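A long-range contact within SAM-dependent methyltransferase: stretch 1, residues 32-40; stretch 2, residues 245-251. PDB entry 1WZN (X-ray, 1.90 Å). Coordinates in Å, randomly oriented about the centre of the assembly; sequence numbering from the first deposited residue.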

# COMPACT_ATOMS: atom_id res chain seq x y z
N GLU A 32 -29.60 -15.66 -22.78
CA GLU A 32 -29.76 -14.52 -23.67
C GLU A 32 -28.79 -14.71 -24.84
O GLU A 32 -29.11 -14.38 -25.98
N ILE A 33 -27.61 -15.26 -24.56
CA ILE A 33 -26.65 -15.51 -25.62
C ILE A 33 -27.22 -16.56 -26.58
O ILE A 33 -27.14 -16.41 -27.80
N PHE A 34 -27.82 -17.62 -26.03
CA PHE A 34 -28.42 -18.67 -26.86
C PHE A 34 -29.47 -18.06 -27.79
O PHE A 34 -29.53 -18.36 -28.98
N LYS A 35 -30.30 -17.19 -27.22
CA LYS A 35 -31.37 -16.55 -27.97
C LYS A 35 -30.93 -15.53 -29.02
O LYS A 35 -31.45 -15.52 -30.14
N GLU A 36 -29.97 -14.69 -28.67
CA GLU A 36 -29.51 -13.64 -29.58
C GLU A 36 -28.29 -13.94 -30.43
O GLU A 36 -28.18 -13.45 -31.56
N ASP A 37 -27.35 -14.74 -29.92
CA ASP A 37 -26.15 -15.03 -30.69
C ASP A 37 -26.15 -16.33 -31.49
O ASP A 37 -25.59 -16.38 -32.58
N ALA A 38 -26.75 -17.38 -30.94
CA ALA A 38 -26.80 -18.65 -31.65
C ALA A 38 -27.65 -18.50 -32.91
O ALA A 38 -28.55 -17.66 -32.97
N LYS A 39 -27.37 -19.31 -33.92
CA LYS A 39 -28.13 -19.26 -35.17
C LYS A 39 -28.92 -20.56 -35.33
O LYS A 39 -29.18 -21.00 -36.45
N ARG A 40 -29.28 -21.15 -34.20
CA ARG A 40 -30.06 -22.38 -34.19
C ARG A 40 -30.68 -22.48 -32.81
O ARG A 40 -30.23 -21.80 -31.88
N ILE A 245 -16.29 -14.90 -23.87
CA ILE A 245 -15.96 -15.05 -25.27
C ILE A 245 -17.06 -15.94 -25.84
O ILE A 245 -17.36 -17.00 -25.27
N VAL A 246 -17.68 -15.50 -26.92
CA VAL A 246 -18.74 -16.26 -27.55
C VAL A 246 -18.33 -16.56 -28.99
O VAL A 246 -18.11 -15.65 -29.78
N GLY A 247 -18.20 -17.84 -29.30
CA GLY A 247 -17.83 -18.24 -30.64
C GLY A 247 -19.06 -18.79 -31.34
O GLY A 247 -19.74 -19.66 -30.80
N ILE A 248 -19.34 -18.29 -32.54
CA ILE A 248 -20.51 -18.74 -33.30
C ILE A 248 -20.06 -19.52 -34.53
O ILE A 248 -19.33 -19.00 -35.38
N ALA A 249 -20.50 -20.77 -34.62
CA ALA A 249 -20.13 -21.61 -35.75
C ALA A 249 -20.87 -21.18 -37.02
O ALA A 249 -22.02 -20.72 -36.94
N LYS A 250 -20.22 -21.31 -38.17
CA LYS A 250 -20.83 -20.95 -39.45
C LYS A 250 -22.12 -21.75 -39.63
O LYS A 250 -22.17 -22.92 -39.27
N SER A 251 -23.14 -21.12 -40.20
CA SER A 251 -24.40 -21.83 -40.42
C SER A 251 -24.81 -21.86 -41.89
O SER A 251 -24.33 -21.00 -42.66

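The contact between residues 32-40 and 245-251 is a small, largely apolar packing of a helix and the loop after it against a strand and the segment that follows it, burying 279 Å² in all and containing no hydrogen bond or salt bridge between the stretches. On the strand, Val246 and Ile248 both direct their CA-to-CB bonds toward the first stretch, as expected for alternate residues of an extended chain, while Gly247 between them has no side chain to offer.

At the helical end, Ile33 points toward the strand. With chi1 m and chi2 t its side chain is extended, and CD1 of Ile33 reaches CG2 of Val246 at 3.8 Å. Val246, chi1 t, also meets Asp37, four residues on: both methyls of Val246 lie against Ile33, and CG1 of Val246 also comes 4.3 Å from CB of Asp37.

Asp37 is buried and its rotamer is m. It contributes to this contact through its CB and its backbone, for CD1 of Ile248 comes within 3.6 Å of Asp37 O and 4.2 Å of Asp37 CB. Its carboxylate oxygens OD1 and OD2 are hydrogen-bonded elsewhere in the structure, which satisfies the charged end without a partner from the strand. Ile248, in the m, t conformation, has the largest area covered here, and its other branch extends to the loop, where CG2 lies 4.3 Å from CG of Lys39.

Lys39 starts toward the second stretch, but its m, m, t, t chain leads the end away, leaving the aliphatic base to make the contact. CB of Lys39 is 3.9 Å from OG of Ser251, whose chi1 is p; this is a van der Waals approach between two exposed residues. Ala38 and Lys250 point away and add little or nothing.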

# COMPACT_ATOMS: atom_id res chain seq x y z
CB GLU A 32 -29.45 -13.20 -22.95
CG GLU A 32 -29.47 -12.01 -23.90
CD GLU A 32 -29.49 -10.67 -23.19
OE1 GLU A 32 -28.59 -10.41 -22.37
OE2 GLU A 32 -30.42 -9.88 -23.47
CB ILE A 33 -25.28 -16.00 -25.06
CG1 ILE A 33 -24.63 -14.88 -24.23
CG2 ILE A 33 -24.35 -16.38 -26.19
CD1 ILE A 33 -23.32 -15.31 -23.57
CB PHE A 34 -29.12 -19.73 -26.00
CG PHE A 34 -28.20 -20.62 -25.20
CD1 PHE A 34 -26.84 -20.71 -25.51
CD2 PHE A 34 -28.71 -21.39 -24.16
CE1 PHE A 34 -26.01 -21.58 -24.80
CE2 PHE A 34 -27.88 -22.26 -23.44
CZ PHE A 34 -26.53 -22.36 -23.76
CB LYS A 35 -32.34 -15.88 -27.00
CG LYS A 35 -33.40 -14.99 -27.66
CD LYS A 35 -34.24 -14.29 -26.60
CE LYS A 35 -35.18 -13.27 -27.22
NZ LYS A 35 -35.91 -12.50 -26.17
CB GLU A 36 -29.26 -12.35 -28.79
CG GLU A 36 -30.45 -11.83 -28.00
CD GLU A 36 -31.65 -11.52 -28.88
OE1 GLU A 36 -31.45 -11.07 -30.02
OE2 GLU A 36 -32.79 -11.71 -28.41
CB ASP A 37 -24.93 -14.98 -29.77
CG ASP A 37 -24.67 -13.58 -29.25
OD1 ASP A 37 -24.43 -12.68 -30.09
OD2 ASP A 37 -24.73 -13.36 -28.03
CB ALA A 38 -27.38 -19.73 -30.75
CB LYS A 39 -27.20 -19.06 -36.36
CG LYS A 39 -26.48 -17.72 -36.37
CD LYS A 39 -27.47 -16.56 -36.35
CE LYS A 39 -26.76 -15.23 -36.46
NZ LYS A 39 -27.72 -14.08 -36.38
CB ARG A 40 -29.17 -23.61 -34.44
CG ARG A 40 -28.12 -23.89 -33.37
CD ARG A 40 -27.33 -25.17 -33.67
NE ARG A 40 -28.21 -26.32 -33.87
CZ ARG A 40 -28.55 -26.82 -35.06
NH1 ARG A 40 -28.07 -26.29 -36.17
NH2 ARG A 40 -29.39 -27.84 -35.13
CB ILE A 245 -14.60 -15.73 -25.48
CG1 ILE A 245 -13.47 -14.81 -24.99
CG2 ILE A 245 -14.40 -16.07 -26.95
CD1 ILE A 245 -13.36 -13.51 -25.75
CB VAL A 246 -20.08 -15.49 -27.55
CG1 VAL A 246 -21.14 -16.27 -28.33
CG2 VAL A 246 -20.52 -15.24 -26.12
CB ILE A 248 -21.37 -17.54 -33.75
CG1 ILE A 248 -21.65 -16.63 -32.56
CG2 ILE A 248 -22.68 -18.05 -34.35
CD1 ILE A 248 -22.17 -15.26 -32.94
CB ALA A 249 -20.45 -23.07 -35.43
CB LYS A 250 -19.88 -21.28 -40.60
CG LYS A 250 -18.69 -20.35 -40.74
CD LYS A 250 -17.79 -20.73 -41.92
CE LYS A 250 -16.91 -21.93 -41.60
NZ LYS A 250 -15.95 -21.62 -40.49
CB SER A 251 -25.52 -21.21 -39.57
OG SER A 251 -25.66 -19.82 -39.83